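Local coordinates for protein uronate isomerase (Caulobacter crescentus, PDB 2Q01) that interconverts D-glucuronate and D-fructuronate, and likewise galacturonate and tagaturonate, as a uronate isomerase of pentose and glucuronate metabolism, at residues B[82-87]-B[92-97]; B[105-110]-B[130-135]. One frame throughout, in Å; residues are numbered along the deposited sequence.

Contact 1 (B[82-87]-B[92-97])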
ATOM      1  N   ALA B  82      -6.501 -36.284  -4.874  1.00 60.07           N
ATOM      2  CA  ALA B  82      -7.213 -36.582  -3.628  1.00 58.86           C
ATOM      3  C   ALA B  82      -8.533 -35.821  -3.509  1.00 58.55           C
ATOM      4  O   ALA B  82      -9.448 -36.281  -2.831  1.00 61.87           O
ATOM      5  CB  ALA B  82      -6.324 -36.299  -2.421  1.00 52.46           C
ATOM      6  N   LEU B  83      -8.625 -34.676  -4.186  1.00 57.75           N
ATOM      7  CA  LEU B  83      -9.810 -33.814  -4.149  1.00 55.08           C
ATOM      8  C   LEU B  83     -10.644 -33.869  -5.432  1.00 54.85           C
ATOM      9  O   LEU B  83     -11.516 -33.017  -5.639  1.00 58.18           O
ATOM     10  CB  LEU B  83      -9.404 -32.364  -3.858  1.00 48.12           C
ATOM     11  CG  LEU B  83      -8.639 -32.094  -2.562  1.00 51.13           C
ATOM     12  CD1 LEU B  83      -7.957 -30.743  -2.638  1.00 46.64           C
ATOM     13  CD2 LEU B  83      -9.549 -32.191  -1.330  1.00 38.65           C
ATOM     14  N   LYS B  84     -10.368 -34.870  -6.275  1.00 53.28           N
ATOM     15  CA  LYS B  84     -11.060 -35.098  -7.562  1.00 55.40           C
ATOM     16  C   LYS B  84     -11.031 -33.920  -8.543  1.00 58.07           C
ATOM     17  O   LYS B  84     -11.992 -33.703  -9.292  1.00 64.62           O
ATOM     18  CB  LYS B  84     -12.506 -35.585  -7.349  1.00 57.35           C
ATOM     19  CG  LYS B  84     -12.729 -37.061  -7.638  1.00 56.50           C
ATOM     20  CD  LYS B  84     -14.198 -37.358  -7.899  1.00 59.60           C
ATOM     21  CE  LYS B  84     -14.352 -38.433  -8.964  1.00 68.11           C
ATOM     22  NZ  LYS B  84     -15.760 -38.602  -9.400  1.00 74.24           N
ATOM     23  N   VAL B  85      -9.926 -33.173  -8.545  1.00 56.06           N
ATOM     24  CA  VAL B  85      -9.779 -32.012  -9.428  1.00 57.93           C
ATOM     25  C   VAL B  85      -9.420 -32.483 -10.833  1.00 59.74           C
ATOM     26  O   VAL B  85      -8.435 -33.208 -11.011  1.00 56.46           O
ATOM     27  CB  VAL B  85      -8.698 -31.013  -8.917  1.00 54.61           C
ATOM     28  CG1 VAL B  85      -8.595 -29.803  -9.839  1.00 47.73           C
ATOM     29  CG2 VAL B  85      -8.994 -30.571  -7.486  1.00 54.78           C
ATOM     30  N   ARG B  86     -10.226 -32.068 -11.813  1.00 63.23           N
ATOM     31  CA  ARG B  86     -10.024 -32.420 -13.219  1.00 61.46           C
ATOM     32  C   ARG B  86      -8.600 -32.142 -13.697  1.00 66.67           C
ATOM     33  O   ARG B  86      -8.119 -31.006 -13.657  1.00 66.73           O
ATOM     34  CB  ARG B  86     -11.049 -31.708 -14.115  1.00 65.90           C
ATOM     35  CG  ARG B  86     -10.845 -31.942 -15.611  1.00 64.96           C
ATOM     36  CD  ARG B  86     -12.060 -31.536 -16.423  1.00 80.14           C
ATOM     37  NE  ARG B  86     -13.106 -32.552 -16.371  1.00 89.34           N
ATOM     38  CZ  ARG B  86     -14.271 -32.470 -17.005  1.00103.63           C
ATOM     39  NH1 ARG B  86     -14.559 -31.413 -17.753  1.00111.45           N
ATOM     40  NH2 ARG B  86     -15.154 -33.452 -16.890  1.00109.76           N
ATOM     41  N   SER B  87      -7.937 -33.216 -14.114  1.00 66.81           N
ATOM     42  CA  SER B  87      -6.590 -33.180 -14.667  1.00 66.21           C
ATOM     43  C   SER B  87      -6.673 -32.956 -16.179  1.00 70.43           C
ATOM     44  O   SER B  87      -7.765 -32.774 -16.728  1.00 68.35           O
ATOM     45  CB  SER B  87      -5.885 -34.504 -14.344  1.00 62.54           C
ATOM     46  OG  SER B  87      -4.568 -34.547 -14.853  1.00 72.19           O
ATOM     47  N   PRO B  92     -10.129 -37.670 -11.866  1.00 71.58           N
ATOM     48  CA  PRO B  92      -9.412 -38.692 -11.090  1.00 76.98           C
ATOM     49  C   PRO B  92     -10.282 -39.832 -10.553  1.00 85.18           C
ATOM     50  O   PRO B  92     -11.498 -39.680 -10.397  1.00 84.63           O
ATOM     51  CB  PRO B  92      -8.824 -37.896  -9.920  1.00 74.56           C
ATOM     52  CG  PRO B  92      -8.734 -36.516 -10.416  1.00 73.63           C
ATOM     53  CD  PRO B  92      -9.951 -36.336 -11.270  1.00 71.65           C
ATOM     54  N   ASP B  93      -9.628 -40.953 -10.251  1.00 94.92           N
ATOM     55  CA  ASP B  93     -10.289 -42.204  -9.869  1.00 98.55           C
ATOM     56  C   ASP B  93     -10.796 -42.237  -8.427  1.00 96.03           C
ATOM     57  O   ASP B  93     -11.411 -43.221  -8.013  1.00104.44           O
ATOM     58  CB  ASP B  93      -9.336 -43.392 -10.090  1.00103.41           C
ATOM     59  CG  ASP B  93      -9.013 -43.631 -11.561  1.00114.51           C
ATOM     60  OD1 ASP B  93      -9.067 -44.803 -11.990  1.00123.58           O
ATOM     61  OD2 ASP B  93      -8.698 -42.663 -12.287  1.00119.20           O
ATOM     62  N   THR B  94     -10.543 -41.173  -7.668  1.00 89.66           N
ATOM     63  CA  THR B  94     -10.881 -41.143  -6.241  1.00 88.35           C
ATOM     64  C   THR B  94     -12.384 -41.005  -5.960  1.00 81.90           C
ATOM     65  O   THR B  94     -13.136 -40.470  -6.772  1.00 77.77           O
ATOM     66  CB  THR B  94     -10.084 -40.055  -5.474  1.00 88.53           C
ATOM     67  OG1 THR B  94     -10.196 -38.798  -6.152  1.00 85.95           O
ATOM     68  CG2 THR B  94      -8.608 -40.447  -5.364  1.00 91.64           C
ATOM     69  N   ASP B  95     -12.798 -41.521  -4.804  1.00 77.79           N
ATOM     70  CA  ASP B  95     -14.185 -41.485  -4.343  1.00 72.50           C
ATOM     71  C   ASP B  95     -14.571 -40.054  -3.938  1.00 66.04           C
ATOM     72  O   ASP B  95     -13.862 -39.438  -3.133  1.00 67.43           O
ATOM     73  CB  ASP B  95     -14.331 -42.439  -3.147  1.00 75.32           C
ATOM     74  CG  ASP B  95     -15.777 -42.803  -2.839  1.00 81.12           C
ATOM     75  OD1 ASP B  95     -16.081 -43.042  -1.651  1.00 84.96           O
ATOM     76  OD2 ASP B  95     -16.608 -42.872  -3.768  1.00 83.21           O
ATOM     77  N   PRO B  96     -15.677 -39.513  -4.505  1.00 57.41           N
ATOM     78  CA  PRO B  96     -16.183 -38.178  -4.155  1.00 54.65           C
ATOM     79  C   PRO B  96     -16.396 -37.973  -2.657  1.00 52.81           C
ATOM     80  O   PRO B  96     -16.195 -36.867  -2.158  1.00 56.03           O
ATOM     81  CB  PRO B  96     -17.526 -38.108  -4.888  1.00 47.18           C
ATOM     82  CG  PRO B  96     -17.350 -38.989  -6.050  1.00 49.33           C
ATOM     83  CD  PRO B  96     -16.509 -40.133  -5.555  1.00 55.88           C
ATOM     84  N   ARG B  97     -16.789 -39.037  -1.957  1.00 55.23           N
ATOM     85  CA  ARG B  97     -16.968 -39.006  -0.511  1.00 55.44           C
ATOM     86  C   ARG B  97     -15.630 -38.821   0.194  1.00 53.36           C
ATOM     87  O   ARG B  97     -15.531 -38.050   1.152  1.00 58.35           O
ATOM     88  CB  ARG B  97     -17.642 -40.293  -0.036  1.00 64.13           C
ATOM     89  CG  ARG B  97     -18.331 -40.190   1.309  1.00 63.38           C
ATOM     90  CD  ARG B  97     -18.895 -41.538   1.711  1.00 63.56           C
ATOM     91  NE  ARG B  97     -20.162 -41.401   2.421  1.00 67.79           N
ATOM     92  CZ  ARG B  97     -21.358 -41.468   1.843  1.00 73.29           C
ATOM     93  NH1 ARG B  97     -22.453 -41.328   2.574  1.00 86.14           N
ATOM     94  NH2 ARG B  97     -21.465 -41.678   0.537  1.00 73.99           N
TER

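Contact 2 (B[105-110]-B[130-135])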
ATOM      1  N   SER B 105     -11.683 -32.438   6.788  1.00 32.72           N
ATOM      2  CA  SER B 105     -10.579 -32.581   7.752  1.00 43.91           C
ATOM      3  C   SER B 105      -9.563 -31.441   7.684  1.00 47.08           C
ATOM      4  O   SER B 105      -8.715 -31.305   8.569  1.00 48.83           O
ATOM      5  CB  SER B 105      -9.861 -33.912   7.549  1.00 41.53           C
ATOM      6  OG  SER B 105     -10.761 -34.997   7.684  1.00 65.14           O
ATOM      7  N   HIS B 106      -9.658 -30.635   6.629  1.00 49.90           N
ATOM      8  CA  HIS B 106      -8.771 -29.500   6.418  1.00 47.55           C
ATOM      9  C   HIS B 106      -9.529 -28.173   6.322  1.00 50.08           C
ATOM     10  O   HIS B 106      -8.965 -27.162   5.909  1.00 49.91           O
ATOM     11  CB  HIS B 106      -7.926 -29.721   5.162  1.00 46.38           C
ATOM     12  CG  HIS B 106      -6.865 -30.760   5.329  1.00 46.21           C
ATOM     13  ND1 HIS B 106      -6.956 -32.013   4.764  1.00 45.15           N
ATOM     14  CD2 HIS B 106      -5.690 -30.733   6.001  1.00 53.39           C
ATOM     15  CE1 HIS B 106      -5.879 -32.713   5.076  1.00 50.55           C
ATOM     16  NE2 HIS B 106      -5.096 -31.960   5.828  1.00 63.28           N
ATOM     17  N   PHE B 107     -10.800 -28.182   6.721  1.00 45.20           N
ATOM     18  CA  PHE B 107     -11.652 -26.990   6.662  1.00 39.57           C
ATOM     19  C   PHE B 107     -11.188 -25.885   7.622  1.00 37.41           C
ATOM     20  O   PHE B 107     -11.451 -24.710   7.382  1.00 41.55           O
ATOM     21  CB  PHE B 107     -13.122 -27.375   6.892  1.00 35.65           C
ATOM     22  CG  PHE B 107     -14.100 -26.245   6.694  1.00 46.83           C
ATOM     23  CD1 PHE B 107     -14.061 -25.457   5.543  1.00 48.74           C
ATOM     24  CD2 PHE B 107     -15.071 -25.974   7.659  1.00 35.21           C
ATOM     25  CE1 PHE B 107     -14.963 -24.407   5.361  1.00 47.96           C
ATOM     26  CE2 PHE B 107     -15.981 -24.933   7.484  1.00 43.11           C
ATOM     27  CZ  PHE B 107     -15.928 -24.149   6.330  1.00 44.01           C
ATOM     28  N   TYR B 108     -10.468 -26.272   8.679  1.00 42.92           N
ATOM     29  CA  TYR B 108      -9.852 -25.335   9.639  1.00 39.13           C
ATOM     30  C   TYR B 108      -8.862 -24.344   8.997  1.00 35.73           C
ATOM     31  O   TYR B 108      -8.625 -23.260   9.526  1.00 38.98           O
ATOM     32  CB  TYR B 108      -9.164 -26.112  10.776  1.00 38.09           C
ATOM     33  CG  TYR B 108      -7.886 -26.825  10.374  1.00 39.79           C
ATOM     34  CD1 TYR B 108      -7.929 -28.071   9.751  1.00 51.16           C
ATOM     35  CD2 TYR B 108      -6.635 -26.255  10.616  1.00 45.91           C
ATOM     36  CE1 TYR B 108      -6.767 -28.726   9.376  1.00 43.76           C
ATOM     37  CE2 TYR B 108      -5.464 -26.908  10.244  1.00 40.81           C
ATOM     38  CZ  TYR B 108      -5.541 -28.141   9.620  1.00 48.07           C
ATOM     39  OH  TYR B 108      -4.401 -28.807   9.241  1.00 54.93           O
ATOM     40  N   LEU B 109      -8.296 -24.725   7.856  1.00 42.63           N
ATOM     41  CA  LEU B 109      -7.334 -23.879   7.159  1.00 34.30           C
ATOM     42  C   LEU B 109      -7.944 -22.531   6.782  1.00 42.68           C
ATOM     43  O   LEU B 109      -7.249 -21.516   6.729  1.00 46.43           O
ATOM     44  CB  LEU B 109      -6.807 -24.585   5.909  1.00 33.34           C
ATOM     45  CG  LEU B 109      -5.436 -25.253   6.034  1.00 23.34           C
ATOM     46  CD1 LEU B 109      -5.153 -25.629   7.481  1.00 35.95           C
ATOM     47  CD2 LEU B 109      -5.349 -26.474   5.132  1.00 37.81           C
ATOM     48  N   PHE B 110      -9.247 -22.532   6.522  1.00 41.51           N
ATOM     49  CA  PHE B 110      -9.945 -21.347   6.027  1.00 43.53           C
ATOM     50  C   PHE B 110     -10.363 -20.333   7.103  1.00 35.78           C
ATOM     51  O   PHE B 110     -11.083 -19.381   6.813  1.00 41.14           O
ATOM     52  CB  PHE B 110     -11.137 -21.775   5.169  1.00 34.80           C
ATOM     53  CG  PHE B 110     -10.747 -22.606   3.976  1.00 47.66           C
ATOM     54  CD1 PHE B 110     -10.816 -23.995   4.022  1.00 51.75           C
ATOM     55  CD2 PHE B 110     -10.295 -21.997   2.809  1.00 51.63           C
ATOM     56  CE1 PHE B 110     -10.449 -24.765   2.922  1.00 52.37           C
ATOM     57  CE2 PHE B 110      -9.927 -22.758   1.704  1.00 31.75           C
ATOM     58  CZ  PHE B 110     -10.003 -24.142   1.758  1.00 51.58           C
ATOM     59  N   THR B 130     -26.871 -27.130  10.799  1.00 57.63           N
ATOM     60  CA  THR B 130     -26.885 -26.581  12.148  1.00 60.49           C
ATOM     61  C   THR B 130     -25.587 -26.853  12.913  1.00 58.67           C
ATOM     62  O   THR B 130     -25.326 -26.232  13.945  1.00 59.74           O
ATOM     63  CB  THR B 130     -28.133 -27.050  12.948  1.00 67.31           C
ATOM     64  OG1 THR B 130     -28.123 -26.443  14.245  1.00 86.24           O
ATOM     65  CG2 THR B 130     -28.171 -28.571  13.100  1.00 72.96           C
ATOM     66  N   GLU B 131     -24.776 -27.771  12.395  1.00 58.72           N
ATOM     67  CA  GLU B 131     -23.474 -28.081  12.990  1.00 59.94           C
ATOM     68  C   GLU B 131     -22.335 -27.651  12.065  1.00 51.61           C
ATOM     69  O   GLU B 131     -22.489 -27.646  10.846  1.00 50.65           O
ATOM     70  CB  GLU B 131     -23.367 -29.575  13.301  1.00 64.40           C
ATOM     71  CG  GLU B 131     -24.362 -30.079  14.341  1.00 76.71           C
ATOM     72  CD  GLU B 131     -24.753 -31.534  14.127  1.00 87.52           C
ATOM     73  OE1 GLU B 131     -23.935 -32.314  13.590  1.00 85.58           O
ATOM     74  OE2 GLU B 131     -25.888 -31.900  14.500  1.00 92.76           O
ATOM     75  N   PHE B 132     -21.201 -27.290  12.661  1.00 47.38           N
ATOM     76  CA  PHE B 132     -20.023 -26.842  11.925  1.00 44.76           C
ATOM     77  C   PHE B 132     -19.303 -28.034  11.307  1.00 54.11           C
ATOM     78  O   PHE B 132     -19.203 -29.097  11.928  1.00 57.99           O
ATOM     79  CB  PHE B 132     -19.074 -26.100  12.867  1.00 38.60           C
ATOM     80  CG  PHE B 132     -18.142 -25.146  12.175  1.00 50.69           C
ATOM     81  CD1 PHE B 132     -18.508 -23.819  11.977  1.00 61.46           C
ATOM     82  CD2 PHE B 132     -16.885 -25.565  11.741  1.00 60.79           C
ATOM     83  CE1 PHE B 132     -17.648 -22.927  11.343  1.00 59.84           C
ATOM     84  CE2 PHE B 132     -16.018 -24.681  11.104  1.00 53.09           C
ATOM     85  CZ  PHE B 132     -16.400 -23.361  10.905  1.00 59.35           C
ATOM     86  N   LEU B 133     -18.803 -27.835  10.091  1.00 55.74           N
ATOM     87  CA  LEU B 133     -18.093 -28.871   9.356  1.00 50.42           C
ATOM     88  C   LEU B 133     -16.816 -29.290  10.072  1.00 50.72           C
ATOM     89  O   LEU B 133     -15.973 -28.458  10.408  1.00 49.28           O
ATOM     90  CB  LEU B 133     -17.770 -28.398   7.939  1.00 49.60           C
ATOM     91  CG  LEU B 133     -18.007 -29.409   6.814  1.00 44.91           C
ATOM     92  CD1 LEU B 133     -17.175 -29.058   5.591  1.00 32.24           C
ATOM     93  CD2 LEU B 133     -17.702 -30.821   7.289  1.00 34.95           C
ATOM     94  N   GLU B 134     -16.689 -30.590  10.300  1.00 47.74           N
ATOM     95  CA  GLU B 134     -15.477 -31.177  10.864  1.00 51.98           C
ATOM     96  C   GLU B 134     -15.189 -32.520  10.198  1.00 56.32           C
ATOM     97  O   GLU B 134     -15.891 -32.915   9.264  1.00 61.52           O
ATOM     98  CB  GLU B 134     -15.631 -31.362  12.377  1.00 58.58           C
ATOM     99  CG  GLU B 134     -15.437 -30.085  13.191  1.00 81.41           C
ATOM    100  CD  GLU B 134     -15.900 -30.216  14.634  1.00 95.63           C
ATOM    101  OE1 GLU B 134     -15.941 -29.182  15.336  1.00101.32           O
ATOM    102  OE2 GLU B 134     -16.226 -31.346  15.065  1.00 91.90           O
ATOM    103  N   ALA B 135     -14.158 -33.214  10.679  1.00 62.75           N
ATOM    104  CA  ALA B 135     -13.831 -34.559  10.204  1.00 66.20           C
ATOM    105  C   ALA B 135     -14.916 -35.584  10.556  1.00 66.39           C
ATOM    106  O   ALA B 135     -15.286 -36.416   9.725  1.00 70.30           O
ATOM    107  CB  ALA B 135     -12.480 -35.000  10.750  1.00 67.94           C
TER

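Contact 1 (B[82-87]-B[92-97])
Lys84 reaches Thr94 through an unusual pair of torsions: chi1 of -106° lies away from the staggered positions, and chi3 of 144° bends the chain so that its last carbons run over the backbone of 92-97. Thr94 answers with chi1 of 51°, which sets OG1 between its own N and carbonyl carbon and leaves it beside the lysine stem, Lys84 CG lying 3.4 Å from Thr94 OG1. The two side chains lie flank to flank, running antiparallel.

Farther out, Lys84 CE sits 3.2 Å from Thr94 O and 3.4 Å from Pro92 O, so one methylene is shared by two carbonyls. The ammonium itself is less engaged: Lys84 NZ is 4.2 Å from Thr94 O, too far for a hydrogen bond, and lies 3.7 Å from Pro96 CG. At the other end of the contact Pro92 CG lies 3.4 Å from Val85 O.

The example illustrates a loop folding back on itself before a helix: 82-87 lies in the loop that follows helix 67-74, Leu83 and Val85 packing back on that helix, and 92-97 returns to start helix 96-105. Lys84 takes a left-handed backbone conformation within this loop. The Thr94 hydroxyl is hydrogen-bonded to Asp81 O, which ties the returning arm of the loop to the residue just before 82-87.

Were Lys84 cut back to an alanine, the carbonyls of Pro92 and Thr94 would probably lose their methylene cover, and a gap would open beside Pro96.

Chemically, the segments meet through aliphatic carbon laid against carbonyl oxygen. The carbon next to a charged amine is likely to be somewhat polarised, which would suit such weak CH-to-oxygen contacts, and between these two segments it is the stem of Lys84, more than its ammonium, that makes the close approaches.

Contact 2 (B[105-110]-B[130-135])
Phe107 and Phe132 meet at the buried end of this contact, where the carbons at the rims of the two rings come together: Phe107 CE2 lies 3.6 Å from Phe132 CE2. The pair is neither a parallel stack nor a T-shape, since the planes are inclined at 36° with the centroids 5.6 Å apart. Each phenylalanine carries CG anti to its backbone nitrogen, with chi1 of -173° for Phe107 and -157° for Phe132, and that rotamer brings the two rings together between the segments. Leu133 completes the tight part. Its CB approaches to 3.6 Å from Phe107 CD2. Leu133 CB and CD1 both lie on one side of the Phe107 plane, CD1 above its outer part, while Phe132 CE2 lies on the other side of that plane. Leu119 and Asn120 of helix 114-126 pack on Phe107 as well, and Leu133 reaches back to Trp100 of helix 96-105.

The loops that flank helix 114-126 pack on each other here. Residues 107-110 form a short 3-10 segment, with bonds from Leu109 N to His106 O and from Phe110 N to Phe107 O (both 3.2 Å), and lead into helix 114-126; 130-135 follows that helix and leads into helix 138-149. All of this belongs to the helical excursion between the neighbouring parallel strands 37-39 and 165-169 of the TIM-barrel-type fold.

Toward solvent the packing thins. Ser105 touches exposed Ala135 through a single approach, Ser105 OG to Ala135 CB at 3.5 Å, and the hydroxyl spends its hydrogen bond on Arg101 O, one turn earlier in the chain. Phe132, by contrast, is covered from outside the segments: Arg5 makes a cation-pi interaction with its ring, and Glu453 of the second subunit packs against it.

Contact 1 closes before contact 2 opens, and helix 96-105 connects them: it starts in 92-97 and leads to 105-110. Their centres are 19 Å apart and their nearest atoms about 7 Å, so they do not touch. Shared helices relate them instead. Helix 67-74 packs against both, and helix 138-149, entered from 130-135, meets Pro96 and Arg97 of contact 1. Neither contact contains a ligand of the potassium ion, which is bound by Ala375, Tyr378, Leu381 and Asn411. Contact 2 alone reaches another chain, where Tyr108 meets Tyr410 of the second subunit edge-to-face, next in sequence to that subunit's Asn411.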